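Local structure of alpha-toxin (Clostridium novyi, 2VK9) at residues 267-271 with 386-390; 272-276 with 398-402; 365-370 with 391-397; 381-385 with 503-507; 404-409 with 473-479. The protein belongs to the large clostridial cytotoxins, and its catalytic domain is a mixed alpha/beta structure of the GT-A type with many added helices. All coordinates share one frame; numbering follows the deposited sequence.

Contact 1 (267-271 with 386-390)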
# COMPACT_ATOMS: atom_id res chain seq x y z
N SER A 267 5.18 7.48 0.88
CA SER A 267 3.80 7.75 1.21
C SER A 267 3.11 6.50 1.76
O SER A 267 2.07 6.59 2.40
CB SER A 267 3.07 8.29 -0.02
OG SER A 267 1.67 8.40 0.19
N ASP A 268 3.69 5.33 1.50
CA ASP A 268 3.20 4.09 2.07
C ASP A 268 3.57 4.03 3.53
O ASP A 268 2.79 3.59 4.36
CB ASP A 268 3.81 2.90 1.35
CG ASP A 268 3.08 2.53 0.06
OD1 ASP A 268 2.00 3.12 -0.22
OD2 ASP A 268 3.61 1.65 -0.67
N ILE A 269 4.78 4.47 3.83
CA ILE A 269 5.23 4.53 5.21
C ILE A 269 4.41 5.57 5.99
O ILE A 269 3.82 5.26 7.03
CB ILE A 269 6.76 4.79 5.27
CG1 ILE A 269 7.48 3.68 4.51
CG2 ILE A 269 7.26 4.90 6.71
CD1 ILE A 269 8.91 3.97 4.23
N LEU A 270 4.33 6.78 5.45
CA LEU A 270 3.68 7.89 6.12
C LEU A 270 2.22 7.55 6.47
O LEU A 270 1.76 7.82 7.57
CB LEU A 270 3.80 9.16 5.28
CG LEU A 270 3.38 10.51 5.87
CD1 LEU A 270 4.02 10.75 7.22
CD2 LEU A 270 3.72 11.62 4.90
N ARG A 271 1.53 6.94 5.51
CA ARG A 271 0.19 6.39 5.65
C ARG A 271 -0.02 5.69 7.00
O ARG A 271 -1.00 5.93 7.72
CB ARG A 271 0.06 5.33 4.59
CG ARG A 271 -1.29 5.00 4.08
CD ARG A 271 -1.12 4.24 2.78
NE ARG A 271 -0.30 5.03 1.87
CZ ARG A 271 -0.48 5.10 0.56
NH1 ARG A 271 -1.46 4.42 -0.04
NH2 ARG A 271 0.33 5.86 -0.15
N ASN A 386 -3.76 -0.61 -0.81
CA ASN A 386 -3.55 0.27 0.33
C ASN A 386 -3.94 1.73 0.03
O ASN A 386 -3.48 2.66 0.69
CB ASN A 386 -2.11 0.16 0.85
CG ASN A 386 -1.08 0.72 -0.12
OD1 ASN A 386 -1.28 0.71 -1.33
ND2 ASN A 386 0.04 1.20 0.43
N ALA A 387 -4.83 1.90 -0.95
CA ALA A 387 -5.33 3.21 -1.35
C ALA A 387 -6.45 3.74 -0.46
O ALA A 387 -6.72 4.94 -0.46
CB ALA A 387 -5.79 3.16 -2.78
N PHE A 388 -7.10 2.84 0.27
CA PHE A 388 -8.18 3.19 1.18
C PHE A 388 -8.11 2.27 2.39
O PHE A 388 -8.29 1.05 2.26
CB PHE A 388 -9.53 3.04 0.47
CG PHE A 388 -10.70 3.62 1.21
CD1 PHE A 388 -11.03 4.96 1.07
CD2 PHE A 388 -11.49 2.82 2.01
CE1 PHE A 388 -12.13 5.50 1.74
CE2 PHE A 388 -12.59 3.36 2.68
CZ PHE A 388 -12.90 4.69 2.54
N ILE A 389 -7.82 2.85 3.56
CA ILE A 389 -7.60 2.11 4.79
C ILE A 389 -8.43 2.72 5.91
O ILE A 389 -8.40 3.93 6.12
CB ILE A 389 -6.13 2.18 5.23
CG1 ILE A 389 -5.18 1.87 4.08
CG2 ILE A 389 -5.87 1.26 6.42
CD1 ILE A 389 -3.73 2.27 4.38
N ILE A 390 -9.16 1.89 6.64
CA ILE A 390 -9.88 2.37 7.81
C ILE A 390 -9.39 1.61 9.02
O ILE A 390 -9.41 0.38 9.02
CB ILE A 390 -11.40 2.17 7.68
CG1 ILE A 390 -11.94 2.90 6.46
CG2 ILE A 390 -12.09 2.66 8.95
CD1 ILE A 390 -13.31 2.45 6.05

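Contact 2 (272-276 with 398-402)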
# COMPACT_ATOMS: atom_id res chain seq x y z
N ILE A 272 0.91 4.80 7.30
CA ILE A 272 0.83 3.93 8.45
C ILE A 272 1.00 4.74 9.72
O ILE A 272 0.22 4.59 10.67
CB ILE A 272 1.86 2.79 8.33
CG1 ILE A 272 1.46 1.87 7.17
CG2 ILE A 272 1.94 2.00 9.61
CD1 ILE A 272 2.51 0.82 6.83
N ALA A 273 2.00 5.62 9.73
CA ALA A 273 2.23 6.50 10.86
C ALA A 273 1.02 7.41 11.11
O ALA A 273 0.64 7.61 12.26
CB ALA A 273 3.51 7.31 10.66
N ILE A 274 0.40 7.93 10.05
CA ILE A 274 -0.78 8.79 10.20
C ILE A 274 -1.87 8.02 10.94
O ILE A 274 -2.40 8.50 11.96
CB ILE A 274 -1.35 9.29 8.85
CG1 ILE A 274 -0.35 10.15 8.08
CG2 ILE A 274 -2.66 10.05 9.06
CD1 ILE A 274 -0.12 11.51 8.67
N LEU A 275 -2.20 6.84 10.45
CA LEU A 275 -3.22 6.02 11.09
C LEU A 275 -2.89 5.67 12.53
O LEU A 275 -3.78 5.63 13.37
CB LEU A 275 -3.51 4.75 10.30
CG LEU A 275 -4.12 4.97 8.91
CD1 LEU A 275 -4.01 3.69 8.10
CD2 LEU A 275 -5.57 5.41 9.03
N LYS A 276 -1.61 5.42 12.85
CA LYS A 276 -1.28 5.14 14.24
C LYS A 276 -1.36 6.36 15.14
O LYS A 276 -1.50 6.25 16.35
CB LYS A 276 0.07 4.45 14.39
CG LYS A 276 0.07 3.53 15.62
CD LYS A 276 1.42 3.40 16.22
CE LYS A 276 1.45 2.29 17.28
NZ LYS A 276 2.83 1.64 17.44
N LEU A 398 -3.45 -3.27 12.79
CA LEU A 398 -2.57 -2.14 12.55
C LEU A 398 -1.21 -2.37 13.19
O LEU A 398 -0.18 -2.09 12.58
CB LEU A 398 -3.19 -0.84 13.06
CG LEU A 398 -2.46 0.46 12.67
CD1 LEU A 398 -2.69 0.79 11.22
CD2 LEU A 398 -2.91 1.62 13.54
N ASN A 399 -1.20 -2.88 14.42
CA ASN A 399 0.07 -3.23 15.06
C ASN A 399 0.81 -4.31 14.29
O ASN A 399 2.03 -4.26 14.21
CB ASN A 399 -0.11 -3.61 16.53
CG ASN A 399 -0.32 -2.39 17.43
OD1 ASN A 399 -1.18 -2.41 18.32
ND2 ASN A 399 0.45 -1.32 17.20
N ASN A 400 0.06 -5.25 13.71
CA ASN A 400 0.64 -6.26 12.85
C ASN A 400 1.19 -5.68 11.56
O ASN A 400 2.22 -6.15 11.05
CB ASN A 400 -0.37 -7.34 12.51
CG ASN A 400 -0.68 -8.24 13.69
OD1 ASN A 400 0.11 -8.36 14.64
ND2 ASN A 400 -1.84 -8.88 13.62
N LEU A 401 0.50 -4.67 11.02
CA LEU A 401 0.96 -3.93 9.86
C LEU A 401 2.29 -3.22 10.11
O LEU A 401 3.20 -3.31 9.28
CB LEU A 401 -0.10 -2.93 9.41
CG LEU A 401 0.11 -2.21 8.07
CD1 LEU A 401 0.13 -3.21 6.93
CD2 LEU A 401 -1.01 -1.20 7.88
N ILE A 402 2.40 -2.52 11.24
CA ILE A 402 3.63 -1.79 11.59
C ILE A 402 4.76 -2.78 11.81
O ILE A 402 5.91 -2.52 11.45
CB ILE A 402 3.46 -0.91 12.86
CG1 ILE A 402 2.50 0.25 12.59
CG2 ILE A 402 4.81 -0.38 13.34
CD1 ILE A 402 1.76 0.74 13.82

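Contact 3 (365-370 with 391-397)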
# COMPACT_ATOMS: atom_id res chain seq x y z
N ILE A 365 -16.33 -0.69 13.11
CA ILE A 365 -15.07 -1.38 12.91
C ILE A 365 -14.61 -2.08 14.18
O ILE A 365 -14.63 -1.50 15.27
CB ILE A 365 -13.96 -0.45 12.36
CG1 ILE A 365 -12.70 -1.25 12.07
CG2 ILE A 365 -13.65 0.66 13.33
CD1 ILE A 365 -11.76 -0.60 11.07
N SER A 366 -14.21 -3.34 14.04
CA SER A 366 -13.71 -4.12 15.16
C SER A 366 -12.29 -3.66 15.50
O SER A 366 -11.51 -3.36 14.60
CB SER A 366 -13.73 -5.60 14.81
OG SER A 366 -13.28 -6.37 15.91
N GLN A 367 -11.96 -3.63 16.79
CA GLN A 367 -10.61 -3.27 17.22
C GLN A 367 -9.54 -4.29 16.79
O GLN A 367 -8.35 -4.06 16.98
CB GLN A 367 -10.55 -3.06 18.73
CG GLN A 367 -10.72 -4.33 19.54
CD GLN A 367 -10.34 -4.16 21.00
OE1 GLN A 367 -9.37 -3.44 21.35
NE2 GLN A 367 -11.11 -4.81 21.88
N LEU A 368 -9.98 -5.41 16.21
CA LEU A 368 -9.09 -6.46 15.75
C LEU A 368 -8.70 -6.28 14.29
O LEU A 368 -7.64 -6.75 13.87
CB LEU A 368 -9.76 -7.82 15.93
CG LEU A 368 -10.09 -8.36 17.33
CD1 LEU A 368 -10.98 -9.59 17.23
CD2 LEU A 368 -8.83 -8.67 18.14
N GLU A 369 -9.54 -5.59 13.51
CA GLU A 369 -9.40 -5.50 12.06
C GLU A 369 -8.91 -4.12 11.57
O GLU A 369 -8.88 -3.15 12.33
CB GLU A 369 -10.73 -5.88 11.36
CG GLU A 369 -11.89 -4.87 11.58
CD GLU A 369 -13.29 -5.34 11.07
OE1 GLU A 369 -13.39 -6.32 10.27
OE2 GLU A 369 -14.31 -4.71 11.47
N ILE A 370 -8.51 -4.06 10.31
CA ILE A 370 -8.46 -2.81 9.56
C ILE A 370 -9.35 -3.09 8.37
O ILE A 370 -9.59 -4.26 8.05
CB ILE A 370 -7.03 -2.42 9.07
CG1 ILE A 370 -6.44 -3.49 8.15
CG2 ILE A 370 -6.09 -2.14 10.26
CD1 ILE A 370 -5.06 -3.16 7.65
N SER A 391 -8.95 2.33 10.04
CA SER A 391 -8.48 1.72 11.27
C SER A 391 -8.45 2.74 12.39
O SER A 391 -8.07 3.88 12.15
CB SER A 391 -7.07 1.19 11.09
OG SER A 391 -6.47 0.84 12.33
N ASN A 392 -8.84 2.33 13.59
CA ASN A 392 -8.52 3.10 14.81
C ASN A 392 -7.08 2.84 15.23
O ASN A 392 -6.51 1.83 14.84
CB ASN A 392 -9.52 2.78 15.92
CG ASN A 392 -10.84 3.47 15.70
OD1 ASN A 392 -10.87 4.59 15.20
ND2 ASN A 392 -11.94 2.81 16.03
N ASN A 393 -6.46 3.76 15.98
CA ASN A 393 -5.02 3.59 16.23
C ASN A 393 -4.66 2.43 17.15
O ASN A 393 -3.52 1.96 17.15
CB ASN A 393 -4.31 4.89 16.63
CG ASN A 393 -4.88 5.54 17.86
OD1 ASN A 393 -5.02 4.93 18.91
ND2 ASN A 393 -5.17 6.81 17.74
N ASP A 394 -5.64 1.95 17.92
CA ASP A 394 -5.41 0.90 18.89
C ASP A 394 -5.77 -0.46 18.32
O ASP A 394 -6.03 -1.41 19.08
CB ASP A 394 -6.18 1.20 20.19
CG ASP A 394 -7.70 1.13 20.03
OD1 ASP A 394 -8.21 1.13 18.88
OD2 ASP A 394 -8.39 1.08 21.07
N SER A 395 -5.77 -0.56 17.00
CA SER A 395 -6.12 -1.79 16.29
C SER A 395 -5.01 -2.83 16.28
O SER A 395 -3.83 -2.52 16.09
CB SER A 395 -6.53 -1.47 14.85
OG SER A 395 -6.51 -2.64 14.06
N LEU A 396 -5.41 -4.09 16.46
CA LEU A 396 -4.50 -5.23 16.44
C LEU A 396 -3.86 -5.45 15.07
O LEU A 396 -2.64 -5.60 14.97
CB LEU A 396 -5.22 -6.49 16.91
CG LEU A 396 -4.41 -7.80 16.90
CD1 LEU A 396 -3.43 -7.87 18.07
CD2 LEU A 396 -5.35 -8.99 16.90
N THR A 397 -4.68 -5.47 14.01
CA THR A 397 -4.15 -5.62 12.65
C THR A 397 -3.19 -4.48 12.27
O THR A 397 -2.23 -4.69 11.54
CB THR A 397 -5.27 -5.76 11.60
OG1 THR A 397 -6.09 -6.88 11.92
CG2 THR A 397 -4.70 -5.98 10.22

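Contact 4 (381-385 with 503-507)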
# COMPACT_ATOMS: atom_id res chain seq x y z
N LYS A 381 -10.02 -11.09 -10.64
CA LYS A 381 -10.08 -11.35 -9.20
C LYS A 381 -9.66 -10.11 -8.40
O LYS A 381 -8.76 -9.36 -8.82
CB LYS A 381 -9.18 -12.54 -8.81
CG LYS A 381 -7.72 -12.41 -9.28
CD LYS A 381 -6.75 -13.14 -8.36
CE LYS A 381 -6.34 -12.27 -7.17
NZ LYS A 381 -5.32 -12.92 -6.28
N LYS A 382 -10.31 -9.90 -7.25
CA LYS A 382 -10.03 -8.76 -6.38
C LYS A 382 -8.74 -8.95 -5.58
O LYS A 382 -8.33 -10.07 -5.29
CB LYS A 382 -11.19 -8.52 -5.42
CG LYS A 382 -12.47 -8.00 -6.07
CD LYS A 382 -13.57 -7.94 -5.02
CE LYS A 382 -14.72 -7.05 -5.46
NZ LYS A 382 -15.62 -6.74 -4.30
N THR A 383 -8.11 -7.84 -5.21
CA THR A 383 -6.90 -7.86 -4.40
C THR A 383 -6.86 -6.64 -3.48
O THR A 383 -7.30 -5.56 -3.88
CB THR A 383 -5.62 -7.94 -5.28
OG1 THR A 383 -4.47 -8.16 -4.45
CG2 THR A 383 -5.42 -6.67 -6.13
N PHE A 384 -6.33 -6.81 -2.27
CA PHE A 384 -6.10 -5.69 -1.35
C PHE A 384 -5.32 -4.57 -2.04
O PHE A 384 -4.36 -4.82 -2.76
CB PHE A 384 -5.30 -6.12 -0.12
CG PHE A 384 -6.11 -6.82 0.93
CD1 PHE A 384 -7.39 -6.40 1.27
CD2 PHE A 384 -5.57 -7.89 1.63
CE1 PHE A 384 -8.13 -7.06 2.26
CE2 PHE A 384 -6.30 -8.55 2.63
CZ PHE A 384 -7.58 -8.14 2.94
N SER A 385 -5.78 -3.34 -1.81
CA SER A 385 -5.06 -2.14 -2.19
C SER A 385 -4.89 -1.31 -0.93
O SER A 385 -5.77 -1.30 -0.07
CB SER A 385 -5.87 -1.35 -3.21
OG SER A 385 -5.17 -0.19 -3.61
N GLN A 503 -10.04 -12.77 2.76
CA GLN A 503 -9.78 -11.35 2.63
C GLN A 503 -11.05 -10.56 2.72
O GLN A 503 -11.04 -9.41 3.14
CB GLN A 503 -9.13 -11.06 1.29
CG GLN A 503 -7.74 -11.60 1.15
CD GLN A 503 -7.12 -11.25 -0.18
OE1 GLN A 503 -7.60 -10.37 -0.91
NE2 GLN A 503 -6.02 -11.92 -0.51
N GLU A 504 -12.16 -11.17 2.31
CA GLU A 504 -13.44 -10.49 2.29
C GLU A 504 -13.78 -9.90 3.67
O GLU A 504 -14.41 -8.86 3.76
CB GLU A 504 -14.55 -11.43 1.78
CG GLU A 504 -15.77 -10.71 1.22
CD GLU A 504 -16.78 -11.65 0.53
OE1 GLU A 504 -16.39 -12.80 0.19
OE2 GLU A 504 -17.96 -11.24 0.34
N ILE A 505 -13.32 -10.57 4.72
CA ILE A 505 -13.50 -10.13 6.11
C ILE A 505 -12.97 -8.72 6.33
O ILE A 505 -13.61 -7.89 6.96
CB ILE A 505 -12.78 -11.07 7.09
CG1 ILE A 505 -13.38 -12.48 7.04
CG2 ILE A 505 -12.81 -10.53 8.52
CD1 ILE A 505 -12.46 -13.54 7.62
N PHE A 506 -11.78 -8.44 5.80
CA PHE A 506 -11.13 -7.17 6.04
C PHE A 506 -11.39 -6.18 4.94
O PHE A 506 -10.68 -5.20 4.81
CB PHE A 506 -9.62 -7.38 6.18
CG PHE A 506 -9.24 -8.22 7.34
CD1 PHE A 506 -9.18 -9.60 7.22
CD2 PHE A 506 -8.92 -7.64 8.55
CE1 PHE A 506 -8.82 -10.39 8.30
CE2 PHE A 506 -8.55 -8.41 9.64
CZ PHE A 506 -8.50 -9.80 9.51
N GLU A 507 -12.42 -6.43 4.14
CA GLU A 507 -12.71 -5.58 3.00
C GLU A 507 -13.55 -4.37 3.41
O GLU A 507 -14.55 -4.51 4.11
CB GLU A 507 -13.43 -6.37 1.90
CG GLU A 507 -13.52 -5.65 0.56
CD GLU A 507 -14.17 -6.49 -0.54
OE1 GLU A 507 -14.79 -7.53 -0.22
OE2 GLU A 507 -14.06 -6.11 -1.73

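Contact 5 (404-409 with 473-479)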
# COMPACT_ATOMS: atom_id res chain seq x y z
N GLN A 404 4.89 -5.91 10.40
CA GLN A 404 5.25 -6.35 9.05
C GLN A 404 6.25 -5.41 8.39
O GLN A 404 7.31 -5.85 7.93
CB GLN A 404 4.02 -6.47 8.16
CG GLN A 404 3.20 -7.73 8.34
CD GLN A 404 3.87 -9.00 7.82
OE1 GLN A 404 4.86 -8.96 7.07
NE2 GLN A 404 3.32 -10.15 8.21
N LEU A 405 5.92 -4.13 8.35
CA LEU A 405 6.76 -3.13 7.70
C LEU A 405 8.15 -3.08 8.32
O LEU A 405 9.15 -3.08 7.60
CB LEU A 405 6.10 -1.74 7.72
CG LEU A 405 6.80 -0.60 6.96
CD1 LEU A 405 6.47 -0.63 5.50
CD2 LEU A 405 6.41 0.74 7.50
N GLU A 406 8.21 -3.06 9.66
CA GLU A 406 9.47 -2.99 10.39
C GLU A 406 10.31 -4.24 10.14
O GLU A 406 11.52 -4.16 9.94
CB GLU A 406 9.22 -2.86 11.88
CG GLU A 406 9.03 -1.44 12.37
CD GLU A 406 8.52 -1.39 13.80
OE1 GLU A 406 8.38 -2.47 14.42
OE2 GLU A 406 8.25 -0.27 14.31
N ASN A 407 9.64 -5.38 10.14
CA ASN A 407 10.28 -6.67 9.89
C ASN A 407 10.90 -6.76 8.50
O ASN A 407 12.06 -7.14 8.36
CB ASN A 407 9.28 -7.80 10.09
CG ASN A 407 9.90 -9.17 9.91
OD1 ASN A 407 10.76 -9.58 10.69
ND2 ASN A 407 9.48 -9.87 8.88
N ARG A 408 10.13 -6.39 7.48
CA ARG A 408 10.59 -6.45 6.10
C ARG A 408 11.71 -5.47 5.80
O ARG A 408 12.61 -5.78 5.02
CB ARG A 408 9.43 -6.23 5.15
CG ARG A 408 8.53 -7.42 5.09
CD ARG A 408 7.17 -7.05 4.65
NE ARG A 408 6.26 -8.17 4.86
CZ ARG A 408 5.79 -8.95 3.89
NH1 ARG A 408 6.12 -8.72 2.62
NH2 ARG A 408 4.97 -9.95 4.20
N TYR A 409 11.65 -4.30 6.43
CA TYR A 409 12.68 -3.29 6.22
C TYR A 409 13.97 -3.64 6.92
O TYR A 409 15.05 -3.44 6.36
CB TYR A 409 12.18 -1.88 6.61
CG TYR A 409 11.66 -1.10 5.42
CD1 TYR A 409 12.53 -0.34 4.63
CD2 TYR A 409 10.31 -1.15 5.05
CE1 TYR A 409 12.07 0.37 3.52
CE2 TYR A 409 9.84 -0.45 3.95
CZ TYR A 409 10.73 0.31 3.19
OH TYR A 409 10.27 1.00 2.10
N PHE A 473 6.27 -5.40 -2.09
CA PHE A 473 6.74 -6.39 -1.11
C PHE A 473 7.18 -5.79 0.22
O PHE A 473 7.21 -6.49 1.24
CB PHE A 473 7.91 -7.20 -1.68
CG PHE A 473 7.52 -8.15 -2.79
CD1 PHE A 473 7.31 -7.68 -4.09
CD2 PHE A 473 7.41 -9.51 -2.53
CE1 PHE A 473 6.96 -8.57 -5.12
CE2 PHE A 473 7.06 -10.40 -3.56
CZ PHE A 473 6.84 -9.92 -4.85
N PHE A 474 7.55 -4.51 0.21
CA PHE A 474 8.12 -3.88 1.39
C PHE A 474 7.21 -2.89 2.10
O PHE A 474 7.20 -2.84 3.33
CB PHE A 474 9.47 -3.23 1.07
CG PHE A 474 10.46 -4.19 0.47
CD1 PHE A 474 10.57 -4.33 -0.90
CD2 PHE A 474 11.27 -4.97 1.29
CE1 PHE A 474 11.47 -5.23 -1.45
CE2 PHE A 474 12.18 -5.86 0.75
CZ PHE A 474 12.28 -6.00 -0.62
N SER A 475 6.43 -2.12 1.34
CA SER A 475 5.54 -1.12 1.94
C SER A 475 4.11 -1.15 1.40
O SER A 475 3.19 -0.59 2.00
CB SER A 475 6.13 0.28 1.81
OG SER A 475 6.26 0.66 0.45
N GLY A 476 3.93 -1.82 0.27
CA GLY A 476 2.66 -1.83 -0.43
C GLY A 476 1.76 -2.99 -0.07
O GLY A 476 1.96 -3.64 0.96
N PRO A 477 0.76 -3.26 -0.93
CA PRO A 477 -0.34 -4.21 -0.70
C PRO A 477 0.04 -5.56 -0.10
O PRO A 477 -0.73 -6.09 0.70
CB PRO A 477 -0.94 -4.38 -2.10
CG PRO A 477 -0.69 -3.08 -2.76
CD PRO A 477 0.64 -2.61 -2.24
N ASN A 478 1.19 -6.12 -0.46
CA ASN A 478 1.57 -7.45 0.03
C ASN A 478 1.75 -7.50 1.54
O ASN A 478 1.45 -8.50 2.17
CB ASN A 478 2.82 -7.98 -0.68
CG ASN A 478 2.55 -8.43 -2.13
OD1 ASN A 478 1.41 -8.39 -2.63
ND2 ASN A 478 3.62 -8.86 -2.82
N ILE A 479 2.22 -6.40 2.12
CA ILE A 479 2.43 -6.34 3.56
C ILE A 479 1.09 -6.21 4.31
O ILE A 479 0.99 -6.51 5.50
CB ILE A 479 3.42 -5.20 3.96
CG1 ILE A 479 2.68 -3.85 4.08
CG2 ILE A 479 4.54 -5.10 2.95
CD1 ILE A 479 3.46 -2.77 4.82

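Contact 1 (267-271 with 386-390)
Asn386, at a corner in strand 382-391, faces Asp268 and Arg271 where helix 263-278 packs on the central GT-A-type sheet. With CG between its backbone N and carbonyl carbon (chi1 68°), the Asn386 amide turns to the helix, and ND2 makes a weak, bent hydrogen bond of 2.8 Å to Asp268 OD1. The amide and carboxylate planes are steeply inclined; the other carboxylate oxygen, OD2, bonds to Ser475 OG. OD1 also sits above the Arg271 guanidinium plane, a pairing of charges only, no N-H pointing at it. Against Arg271 the Asn386 amide lies almost parallel, ND2 over one face of the guanidinium. The backbone O of Asn386 receives Arg271 NH1 at 2.8 Å, in the guanidinium plane but well above the carbonyl plane.

Ala387 CA comes to the guanidinium edge. Ile389 turns back toward the helix and crosses the aliphatic part of the arginine at about a right angle, CD1 3.6 Å from Arg271 CD. Its own helix turn keeps the guanidinium from rotating: NE donates to Ser267 O at 2.9 Å, and NH2, less directly, to Ser267 OG. Ser267 O thus takes Arg271 NE on one face of its plane and Arg271 N on the other.

Contact 2 (272-276 with 398-402)
Ile272 lies beside Ile402 and Lys276 beside Leu398, and helix segments 272-276 and 398-402 run roughly antiparallel, at 146° between their directions, with axes 10.8 Å apart. They form a helix pair on one side of the GT-A-type sheet: Leu275 touches Ile389 and Leu398 touches Ser391, both on strand 382-391. No hydrogen bond crosses between the two segments, and the interface is made mostly of branched aliphatic groups, with Lys276 and Asn399 at the rim.

At the buried end of the interface, Ile272 meets two partners with different branches. CG2 passes Ile402 CG1 at 3.5 Å, the two side chains sliding by each other in opposite directions. CG1 instead faces Leu401 CD2 at 4.0 Å, with the two side chains at a slant, and Tyr480 of helix 477-488 touches both Ile272 and Leu401. One turn further along helix 263-278, CB of the Leu275 side chain makes the contact, 4.1 Å from Leu398 CD1. The other methyl of Leu398, CD2, rests against the backbone of the helix at Lys276 CA, 3.9 Å away; chi1 of Leu398 is -170°, which sends CG away from its own backbone N and across the gap.

Toward solvent the packing is closed by Lys276. Its chain is extended beyond CG and runs over the end of Ile402, roughly at right angles to it, with CD 3.6 Å from Ile402 CD1. The ammonium end continues past the isoleucine to the amide of Asn399, where the nearest approach is a plain contact of 3.7 Å between Lys276 CE and Asn399 ND2.

Contact 3 (365-370 with 391-397)
Leu396 N donates to Gln367 O at 3.0 Å, nearly straight at 165° and in the carbonyl plane, and this bond joins the loop 365-370 to the first turn of helix 396-422. The next amide, Thr397 N, reaches Leu368 O at 3.2 Å from above the carbonyl plane. Thr397 OG1 is modelled close to the same oxygen, at a distance too short to be trusted in detail; it also bonds to Thr487. Ser395 OG donates to Glu369 O at 3.0 Å, again from above the carbonyl plane.

Around these bonds the apolar groups close in. Leu368 and Leu396 lie side by side, pointing the same way, CD2 to CD2 at 3.7 Å, both touching Tyr46 of helix 42-62. Ile370 CG2 touches Ser391 CB at 3.6 Å while its CG1 branch turns to the methyl of Thr397.

A type I turn from Ser366 to Glu369 sets the carbonyls; Glu369 OE2 braces it, taking the N-H of Ser366 and pairing with Arg91. A second, Asn392 to Ser395, leads into helix 396-422 and places its N-cap, Ser395, whose OG also takes a weak hydrogen bond from Leu398 N. The whole is a capped helix start whose first amides bind a neighbouring beta turn.

Contact 4 (381-385 with 503-507)
Gln503 lies along the ring of Phe384, and each of its side-chain atoms has something to meet on the way out. CB is 3.7 Å from Phe384 CZ, at the far end of the ring. CG follows, anti to the carbonyl carbon (chi1 -69°), and sits 3.7 Å from Phe384 CE2. Because the chain stays extended beyond CG, CD then travels back over the ring, 4.0 Å from the same CE2. The amide ends stacked on one face of the ring, its plane only 18° from that of the ring, with OE1 above the ring centre. Both polar atoms are occupied: OE1 accepts from Arg374 NH1, and NE2 donates to Leu498 O.

Phe384 belongs to strand 382-391, which pairs antiparallel with the edge strand 371-376 of the GT-A-type sheet, while 503-507 is the end of a short helix and the loop after it, laid over these strands. The loop is also tied to the edge strand directly, through a backbone hydrogen bond between Phe506 and Leu372. Phe506 CB comes 3.9 Å from Phe384 CZ, and its own ring leads away, toward Glu369 and Thr397.

Nearer the surface, Lys382 and Glu507 both stretch out and cross at about a right angle. Lys382 NZ makes a salt bridge of 3.1 Å with Glu507 OE2, which it approaches on the syn lone pair; a long, weak ion pair with Arg374 NE falls on that same oxygen.

Contact 5 (404-409 with 473-479)
Arg408 reaches from helix 396-422 to the loop before helix 477-488 with its guanidinium laid flat against Ile479, whose CA and CB lie over one face. At the rim of that group, NH1 donates 2.8 Å to Phe473 O at 150°, close to the guanidinium plane. From its own helix, Gln404 turns OE1 to the other nitrogens: it takes NE at 2.7 Å and NH2 at 3.0 Å, so one oxygen accepts two N-H groups side-on. Gln404 can do this because its chain is bent at chi2 (-71°), and its NE2 is engaged with Thr494 O and Asp486. The guanidinium is thus bound along its edge from both segments, while Arg408 CD packs on Ile479 CG2 at 3.7 Å.

Beside the arginine, Leu405 pushes CD1 in among Phe474 O, Ser475 CA and Ile479 CD1, the last at 3.8 Å. Phe474 presents its ring edge to the helix backbone, CD2 being 4.0 Å from Arg408 O. Tyr409 crosses Phe474 at a slant, with CE2 4.0 Å from Phe474 CB, and turns a ring edge to Ser475 CB; its hydroxyl bonds to Glu256 and its ring stacks on Tyr252.

This is a long helix packed against the start of another, with an arginine tying the connecting loop by a backbone carbonyl, beside helix 263-278 of the GT-A-type catalytic domain.

From the N terminus, helix 263-278 opens contacts 1 and 2, loop 365-370 contact 3, and the start of strand 382-391 contact 4. Contact 1 closes first, at 386-390, crossing contacts 2, 3 and 4 and tying helix 263-278 to the strand. Contact 3 closes at 391-397, nested inside contact 2, and ties loop 365-370 to a helix start. Contact 2 closes at 398-402; contact 4 crosses all three and closes at 503-507, tying strand to late loop, with contact 5 (404-409 to 473-479) inside it. Contacts 2 and 5 tie helix 396-422 to helix 263-278 and to the start of helix 477-488; they meet where Ile272 CD1 touches Leu405 CD2.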